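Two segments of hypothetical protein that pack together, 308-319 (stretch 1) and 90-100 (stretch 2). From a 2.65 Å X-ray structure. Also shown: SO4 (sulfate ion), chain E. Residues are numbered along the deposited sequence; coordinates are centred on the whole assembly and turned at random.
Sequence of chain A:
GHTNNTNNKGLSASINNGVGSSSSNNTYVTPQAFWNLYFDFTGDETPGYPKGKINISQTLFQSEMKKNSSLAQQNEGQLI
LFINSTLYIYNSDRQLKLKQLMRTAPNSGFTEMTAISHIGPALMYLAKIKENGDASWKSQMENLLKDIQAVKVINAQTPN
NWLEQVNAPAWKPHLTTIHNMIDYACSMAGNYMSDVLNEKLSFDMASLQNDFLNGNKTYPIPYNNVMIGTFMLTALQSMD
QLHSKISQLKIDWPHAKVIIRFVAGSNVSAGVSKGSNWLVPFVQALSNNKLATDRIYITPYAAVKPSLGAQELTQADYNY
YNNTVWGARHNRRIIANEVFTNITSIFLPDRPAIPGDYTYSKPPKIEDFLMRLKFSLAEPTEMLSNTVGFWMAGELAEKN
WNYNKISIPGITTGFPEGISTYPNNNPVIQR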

ATOM      1  N   LEU A 308      -1.354 -20.098  11.212  1.00 45.86           N
ATOM      2  CA  LEU A 308      -2.514 -19.456  10.580  1.00 45.01           C
ATOM      3  C   LEU A 308      -3.338 -20.530   9.882  1.00 51.49           C
ATOM      4  O   LEU A 308      -2.792 -21.296   9.085  1.00 52.05           O
ATOM      5  CB  LEU A 308      -2.068 -18.365   9.592  1.00 43.23           C
ATOM      6  CG  LEU A 308      -3.152 -17.466   8.994  1.00 45.89           C
ATOM      7  CD1 LEU A 308      -3.769 -16.553  10.044  1.00 46.04           C
ATOM      8  CD2 LEU A 308      -2.587 -16.634   7.882  1.00 43.88           C
ATOM      9  N   GLY A 309      -4.611 -20.631  10.249  1.00 48.59           N
ATOM     10  CA  GLY A 309      -5.499 -21.634   9.676  1.00 48.85           C
ATOM     11  C   GLY A 309      -5.717 -22.835  10.568  1.00 54.56           C
ATOM     12  O   GLY A 309      -6.666 -23.590  10.345  1.00 56.67           O
ATOM     13  N   ALA A 310      -4.851 -23.016  11.596  1.00 48.97           N
ATOM     14  CA  ALA A 310      -4.974 -24.093  12.579  1.00 48.35           C
ATOM     15  C   ALA A 310      -6.169 -23.816  13.505  1.00 52.14           C
ATOM     16  O   ALA A 310      -6.635 -22.670  13.584  1.00 49.88           O
ATOM     17  CB  ALA A 310      -3.689 -24.220  13.390  1.00 49.32           C
ATOM     18  N   GLN A 311      -6.660 -24.858  14.212  1.00 50.50           N
ATOM     19  CA  GLN A 311      -7.777 -24.704  15.135  1.00 51.35           C
ATOM     20  C   GLN A 311      -7.393 -23.717  16.248  1.00 58.08           C
ATOM     21  O   GLN A 311      -8.228 -22.914  16.689  1.00 58.97           O
ATOM     22  CB  GLN A 311      -8.226 -26.066  15.692  1.00 54.30           C
ATOM     23  CG  GLN A 311      -9.580 -26.053  16.440  1.00 75.34           C
ATOM     24  CD  GLN A 311     -10.683 -25.219  15.799  1.00 98.48           C
ATOM     25  OE1 GLN A 311     -10.986 -25.336  14.599  1.00 92.29           O
ATOM     26  NE2 GLN A 311     -11.316 -24.363  16.600  1.00 90.32           N
ATOM     27  N   GLU A 312      -6.107 -23.733  16.634  1.00 54.20           N
ATOM     28  CA  GLU A 312      -5.565 -22.838  17.635  1.00 53.87           C
ATOM     29  C   GLU A 312      -4.329 -22.120  17.092  1.00 57.54           C
ATOM     30  O   GLU A 312      -3.382 -22.761  16.609  1.00 58.79           O
ATOM     31  CB  GLU A 312      -5.222 -23.615  18.916  1.00 57.03           C
ATOM     32  CG  GLU A 312      -4.876 -22.723  20.091  1.00 68.64           C
ATOM     33  CD  GLU A 312      -4.291 -23.440  21.290  1.00 91.20           C
ATOM     34  OE1 GLU A 312      -3.153 -23.953  21.188  1.00 73.56           O
ATOM     35  OE2 GLU A 312      -4.942 -23.420  22.358  1.00 95.46           O
ATOM     36  N   LEU A 313      -4.334 -20.790  17.200  1.00 50.95           N
ATOM     37  CA  LEU A 313      -3.199 -19.937  16.834  1.00 49.27           C
ATOM     38  C   LEU A 313      -2.195 -20.039  17.992  1.00 55.29           C
ATOM     39  O   LEU A 313      -2.627 -20.094  19.148  1.00 56.27           O
ATOM     40  CB  LEU A 313      -3.732 -18.489  16.663  1.00 47.36           C
ATOM     41  CG  LEU A 313      -3.293 -17.601  15.482  1.00 48.83           C
ATOM     42  CD1 LEU A 313      -3.414 -18.291  14.149  1.00 47.43           C
ATOM     43  CD2 LEU A 313      -4.128 -16.337  15.430  1.00 47.23           C
ATOM     44  N   THR A 314      -0.882 -20.114  17.728  1.00 51.59           N
ATOM     45  CA  THR A 314       0.076 -20.187  18.853  1.00 52.15           C
ATOM     46  C   THR A 314       0.064 -18.846  19.581  1.00 57.00           C
ATOM     47  O   THR A 314      -0.316 -17.844  18.977  1.00 57.11           O
ATOM     48  CB  THR A 314       1.500 -20.566  18.385  1.00 51.76           C
ATOM     49  OG1 THR A 314       2.075 -19.500  17.620  1.00 55.15           O
ATOM     50  CG2 THR A 314       1.547 -21.864  17.616  1.00 41.97           C
ATOM     51  N   GLN A 315       0.481 -18.800  20.843  1.00 54.96           N
ATOM     52  CA  GLN A 315       0.483 -17.533  21.577  1.00 54.81           C
ATOM     53  C   GLN A 315       1.379 -16.506  20.862  1.00 56.99           C
ATOM     54  O   GLN A 315       0.971 -15.352  20.725  1.00 56.34           O
ATOM     55  CB  GLN A 315       0.878 -17.724  23.052  1.00 58.18           C
ATOM     56  CG  GLN A 315       0.475 -16.546  23.963  1.00 85.14           C
ATOM     57  CD  GLN A 315      -1.023 -16.376  24.154  1.00112.06           C
ATOM     58  OE1 GLN A 315      -1.703 -17.228  24.734  1.00113.96           O
ATOM     59  NE2 GLN A 315      -1.565 -15.252  23.697  1.00 99.91           N
ATOM     60  N   ALA A 316       2.530 -16.956  20.310  1.00 52.14           N
ATOM     61  CA  ALA A 316       3.456 -16.122  19.534  1.00 50.15           C
ATOM     62  C   ALA A 316       2.776 -15.548  18.274  1.00 53.76           C
ATOM     63  O   ALA A 316       2.882 -14.346  18.020  1.00 52.93           O
ATOM     64  CB  ALA A 316       4.689 -16.926  19.138  1.00 50.70           C
ATOM     65  N   ASP A 317       2.074 -16.402  17.501  1.00 49.87           N
ATOM     66  CA  ASP A 317       1.386 -15.993  16.276  1.00 47.41           C
ATOM     67  C   ASP A 317       0.188 -15.111  16.593  1.00 48.99           C
ATOM     68  O   ASP A 317      -0.070 -14.172  15.848  1.00 47.56           O
ATOM     69  CB  ASP A 317       0.960 -17.217  15.453  1.00 48.86           C
ATOM     70  CG  ASP A 317       2.122 -17.986  14.860  1.00 59.89           C
ATOM     71  OD1 ASP A 317       3.282 -17.540  15.027  1.00 61.54           O
ATOM     72  OD2 ASP A 317       1.876 -19.012  14.195  1.00 65.82           O
ATOM     73  N   TYR A 318      -0.532 -15.394  17.695  1.00 45.81           N
ATOM     74  CA  TYR A 318      -1.663 -14.573  18.107  1.00 45.72           C
ATOM     75  C   TYR A 318      -1.157 -13.171  18.514  1.00 49.60           C
ATOM     76  O   TYR A 318      -1.679 -12.168  18.014  1.00 48.07           O
ATOM     77  CB  TYR A 318      -2.469 -15.235  19.247  1.00 48.26           C
ATOM     78  CG  TYR A 318      -3.623 -14.386  19.751  1.00 49.52           C
ATOM     79  CD1 TYR A 318      -4.848 -14.370  19.086  1.00 51.10           C
ATOM     80  CD2 TYR A 318      -3.489 -13.598  20.890  1.00 50.46           C
ATOM     81  CE1 TYR A 318      -5.911 -13.588  19.543  1.00 52.27           C
ATOM     82  CE2 TYR A 318      -4.541 -12.805  21.354  1.00 51.65           C
ATOM     83  CZ  TYR A 318      -5.753 -12.804  20.679  1.00 60.37           C
ATOM     84  OH  TYR A 318      -6.793 -12.023  21.136  1.00 61.58           O
ATOM     85  N   ASN A 319      -0.116 -13.110  19.382  1.00 46.08           N
ATOM     86  CA  ASN A 319       0.463 -11.844  19.838  1.00 45.86           C
ATOM     87  C   ASN A 319       0.985 -11.046  18.646  1.00 47.58           C
ATOM     88  O   ASN A 319       0.922  -9.813  18.658  1.00 46.51           O
ATOM     89  CB  ASN A 319       1.569 -12.070  20.897  1.00 48.81           C
ATOM     90  CG  ASN A 319       1.067 -12.657  22.209  1.00 74.99           C
ATOM     91  OD1 ASN A 319      -0.133 -12.653  22.525  1.00 70.39           O
ATOM     92  ND2 ASN A 319       1.973 -13.199  23.006  1.00 67.11           N
TER
HETATM   93  S   SO4 E 503       1.448 -22.183  22.264  1.00128.46           S
HETATM   94  O1  SO4 E 503       1.568 -22.453  23.699  1.00128.62           O
HETATM   95  O2  SO4 E 503       2.232 -20.984  21.932  1.00128.31           O
HETATM   96  O3  SO4 E 503       1.935 -23.332  21.489  1.00127.64           O
HETATM   97  O4  SO4 E 503       0.040 -21.965  21.938  1.00128.91           O
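Stretch 2 (90-100) YNSDRQLKLKQ

Arg 94, at the last position of a type I turn and with a positive phi of 65°, grips stretch 1 from both ends of the residue: its carbonyl O accepts from Leu 313 N (2.9 Å), and its side-chain NH1 donates to Leu 313 O (2.8 Å). Arg 94 gives more surface to the contact than any other residue of either stretch.

Stretch 2 begins at Tyr 90, turns tightly from Asn 91 to Arg 94, and continues into a strand from Leu 96. The turn is closed by Arg 94 N to Asn 91 O (3.0 Å) and braced by Gln 95 N to Asn 91 OD1 (3.0 Å). Beyond it the chain runs antiparallel to stretch 1: Leu 313 lies by Arg 94, Glu 312 by Gln 95 and Gln 311 by Leu 96. By Gly 309 the chains have spread, its CA 7.0 Å from Lys 99 CA. The backbones meet in a single beta bridge, Glu 312 with Gln 95 (CA to CA 4.8 Å), framed by Leu 313 N to Arg 94 O and by Leu 96 N to Gln 311 O (2.8 Å). The side chain of Gln 311 folds back so that its NE2 reaches Leu 96 O (3.2 Å).

The hydroxyl of Tyr 90 fits into the bend of stretch 1 before the bridge. Its OH donates to Ala 310 O (2.7 Å) and accepts from Gly 309 N (2.9 Å), both partners lying near the plane of the ring. Leu 313 covers one face, with CD2 3.8 Å from the ring centroid and CD1 3.5 Å from Tyr 90 CZ. Gly 309 has phi 101° and psi -16°, where a CB would jam against the preceding carbonyl; the Lys 99 side chain reaches back to its O, a weak bond from NZ (3.4 Å).

At the other end, the helix of stretch 1 starts at Gln 315, after Thr 314, whose OG1 caps it by accepting from Asp 317 N (3.1 Å). Tyr 318, one turn into the helix, points toward stretch 2; Arg 94 CG lies over a face of its ring, 4.0 Å from the centroid. The guanidinium of Arg 94 also makes a salt bridge with Glu 312 (NH1 to OE1 3.4 Å), and its NE is 2.8 Å from Gln 315 OE1. A sulfate ion, probably from the crystallisation liquor, takes a hydrogen bond from Gln 315 N to its O2 (3.0 Å) and sets its O4 3.1 Å from Arg 94 NH1.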

ATOM      1  N   TYR A  90     -10.519 -15.471  14.593  1.00 42.03           N
ATOM      2  CA  TYR A  90     -10.002 -16.035  15.843  1.00 43.42           C
ATOM      3  C   TYR A  90     -10.523 -15.244  17.040  1.00 49.13           C
ATOM      4  O   TYR A  90     -10.560 -14.009  17.008  1.00 47.07           O
ATOM      5  CB  TYR A  90      -8.460 -16.048  15.856  1.00 43.85           C
ATOM      6  CG  TYR A  90      -7.850 -17.138  15.001  1.00 45.91           C
ATOM      7  CD1 TYR A  90      -7.681 -18.431  15.498  1.00 48.65           C
ATOM      8  CD2 TYR A  90      -7.421 -16.876  13.698  1.00 45.54           C
ATOM      9  CE1 TYR A  90      -7.114 -19.440  14.714  1.00 47.46           C
ATOM     10  CE2 TYR A  90      -6.882 -17.886  12.895  1.00 46.09           C
ATOM     11  CZ  TYR A  90      -6.729 -19.166  13.413  1.00 50.91           C
ATOM     12  OH  TYR A  90      -6.188 -20.167  12.651  1.00 50.10           O
ATOM     13  N   ASN A  91     -10.922 -15.953  18.102  1.00 48.94           N
ATOM     14  CA  ASN A  91     -11.407 -15.292  19.310  1.00 49.84           C
ATOM     15  C   ASN A  91     -10.211 -14.990  20.247  1.00 53.81           C
ATOM     16  O   ASN A  91      -9.066 -15.314  19.903  1.00 51.70           O
ATOM     17  CB  ASN A  91     -12.520 -16.120  19.992  1.00 54.36           C
ATOM     18  CG  ASN A  91     -12.147 -17.492  20.563  1.00 92.68           C
ATOM     19  OD1 ASN A  91     -10.974 -17.856  20.757  1.00 86.71           O
ATOM     20  ND2 ASN A  91     -13.165 -18.272  20.919  1.00 87.47           N
ATOM     21  N   SER A  92     -10.483 -14.366  21.425  1.00 52.32           N
ATOM     22  CA  SER A  92      -9.498 -14.002  22.460  1.00 52.71           C
ATOM     23  C   SER A  92      -8.753 -15.214  22.962  1.00 56.68           C
ATOM     24  O   SER A  92      -7.595 -15.097  23.334  1.00 56.28           O
ATOM     25  CB  SER A  92     -10.180 -13.324  23.644  1.00 58.36           C
ATOM     26  OG  SER A  92     -11.109 -12.346  23.207  1.00 72.84           O
ATOM     27  N   ASP A  93      -9.403 -16.378  22.952  1.00 54.56           N
ATOM     28  CA  ASP A  93      -8.827 -17.634  23.412  1.00 56.50           C
ATOM     29  C   ASP A  93      -7.990 -18.335  22.318  1.00 58.80           C
ATOM     30  O   ASP A  93      -7.638 -19.505  22.484  1.00 59.23           O
ATOM     31  CB  ASP A  93      -9.946 -18.557  23.932  1.00 60.65           C
ATOM     32  CG  ASP A  93     -10.722 -18.008  25.124  1.00 79.32           C
ATOM     33  OD1 ASP A  93     -10.122 -17.263  25.943  1.00 79.35           O
ATOM     34  OD2 ASP A  93     -11.917 -18.347  25.257  1.00 93.11           O
ATOM     35  N   ARG A  94      -7.653 -17.612  21.223  1.00 53.76           N
ATOM     36  CA  ARG A  94      -6.823 -18.054  20.085  1.00 52.22           C
ATOM     37  C   ARG A  94      -7.466 -19.194  19.287  1.00 55.79           C
ATOM     38  O   ARG A  94      -6.770 -19.852  18.506  1.00 56.36           O
ATOM     39  CB  ARG A  94      -5.411 -18.485  20.549  1.00 51.56           C
ATOM     40  CG  ARG A  94      -4.666 -17.420  21.329  1.00 61.86           C
ATOM     41  CD  ARG A  94      -3.294 -17.873  21.764  1.00 67.90           C
ATOM     42  NE  ARG A  94      -3.347 -18.711  22.962  1.00 70.76           N
ATOM     43  CZ  ARG A  94      -3.083 -20.014  22.984  1.00 83.32           C
ATOM     44  NH1 ARG A  94      -2.740 -20.648  21.871  1.00 68.99           N
ATOM     45  NH2 ARG A  94      -3.167 -20.692  24.116  1.00 78.68           N
ATOM     46  N   GLN A  95      -8.789 -19.417  19.465  1.00 50.98           N
ATOM     47  CA  GLN A  95      -9.534 -20.484  18.781  1.00 49.65           C
ATOM     48  C   GLN A  95     -10.146 -19.996  17.467  1.00 50.27           C
ATOM     49  O   GLN A  95     -10.710 -18.892  17.405  1.00 49.72           O
ATOM     50  CB  GLN A  95     -10.642 -21.066  19.684  1.00 51.97           C
ATOM     51  CG  GLN A  95     -10.168 -21.669  21.019  1.00 65.50           C
ATOM     52  CD  GLN A  95      -9.125 -22.764  20.887  1.00 79.76           C
ATOM     53  OE1 GLN A  95      -8.004 -22.649  21.407  1.00 73.58           O
ATOM     54  NE2 GLN A  95      -9.477 -23.862  20.214  1.00 66.73           N
ATOM     55  N   LEU A  96     -10.038 -20.839  16.421  1.00 43.77           N
ATOM     56  CA  LEU A  96     -10.587 -20.581  15.087  1.00 41.01           C
ATOM     57  C   LEU A  96     -12.122 -20.648  15.112  1.00 46.68           C
ATOM     58  O   LEU A  96     -12.699 -21.662  15.523  1.00 47.26           O
ATOM     59  CB  LEU A  96     -10.017 -21.595  14.088  1.00 39.84           C
ATOM     60  CG  LEU A  96     -10.393 -21.449  12.622  1.00 42.30           C
ATOM     61  CD1 LEU A  96      -9.810 -20.165  11.989  1.00 40.39           C
ATOM     62  CD2 LEU A  96      -9.901 -22.626  11.856  1.00 45.56           C
ATOM     63  N   LYS A  97     -12.770 -19.552  14.696  1.00 42.84           N
ATOM     64  CA  LYS A  97     -14.228 -19.473  14.676  1.00 42.82           C
ATOM     65  C   LYS A  97     -14.754 -19.609  13.254  1.00 46.78           C
ATOM     66  O   LYS A  97     -15.842 -20.166  13.053  1.00 47.40           O
ATOM     67  CB  LYS A  97     -14.731 -18.165  15.326  1.00 43.91           C
ATOM     68  CG  LYS A  97     -14.404 -18.016  16.827  1.00 48.86           C
ATOM     69  CD  LYS A  97     -14.892 -19.189  17.723  1.00 66.90           C
ATOM     70  CE  LYS A  97     -16.399 -19.381  17.803  1.00 82.08           C
ATOM     71  NZ  LYS A  97     -16.761 -20.739  18.294  1.00 90.85           N
ATOM     72  N   LEU A  98     -13.961 -19.136  12.267  1.00 41.69           N
ATOM     73  CA  LEU A  98     -14.311 -19.156  10.840  1.00 39.84           C
ATOM     74  C   LEU A  98     -13.049 -19.167   9.973  1.00 43.32           C
ATOM     75  O   LEU A  98     -12.074 -18.487  10.289  1.00 41.90           O
ATOM     76  CB  LEU A  98     -15.171 -17.908  10.515  1.00 38.63           C
ATOM     77  CG  LEU A  98     -15.785 -17.783   9.121  1.00 42.32           C
ATOM     78  CD1 LEU A  98     -17.166 -17.186   9.195  1.00 42.20           C
ATOM     79  CD2 LEU A  98     -14.893 -16.943   8.180  1.00 43.89           C
ATOM     80  N   LYS A  99     -13.095 -19.929   8.869  1.00 40.68           N
ATOM     81  CA  LYS A  99     -12.065 -20.031   7.834  1.00 39.82           C
ATOM     82  C   LYS A  99     -12.812 -20.143   6.511  1.00 44.03           C
ATOM     83  O   LYS A  99     -13.478 -21.146   6.271  1.00 43.63           O
ATOM     84  CB  LYS A  99     -11.097 -21.204   8.084  1.00 42.53           C
ATOM     85  CG  LYS A  99     -10.042 -21.392   6.992  1.00 53.65           C
ATOM     86  CD  LYS A  99      -8.879 -22.258   7.483  1.00 67.86           C
ATOM     87  CE  LYS A  99      -8.781 -23.585   6.777  1.00 86.53           C
ATOM     88  NZ  LYS A  99      -7.567 -24.346   7.192  1.00100.93           N
ATOM     89  N   GLN A 100     -12.752 -19.088   5.682  1.00 40.53           N
ATOM     90  CA  GLN A 100     -13.463 -19.054   4.405  1.00 39.66           C
ATOM     91  C   GLN A 100     -12.628 -18.411   3.291  1.00 42.74           C
ATOM     92  O   GLN A 100     -12.091 -17.334   3.483  1.00 42.61           O
ATOM     93  CB  GLN A 100     -14.791 -18.281   4.587  1.00 40.58           C
ATOM     94  CG  GLN A 100     -15.662 -18.130   3.338  1.00 45.46           C
ATOM     95  CD  GLN A 100     -16.476 -19.337   2.968  1.00 68.57           C
ATOM     96  OE1 GLN A 100     -16.698 -20.243   3.771  1.00 70.38           O
ATOM     97  NE2 GLN A 100     -16.994 -19.346   1.751  1.00 54.99           N
TER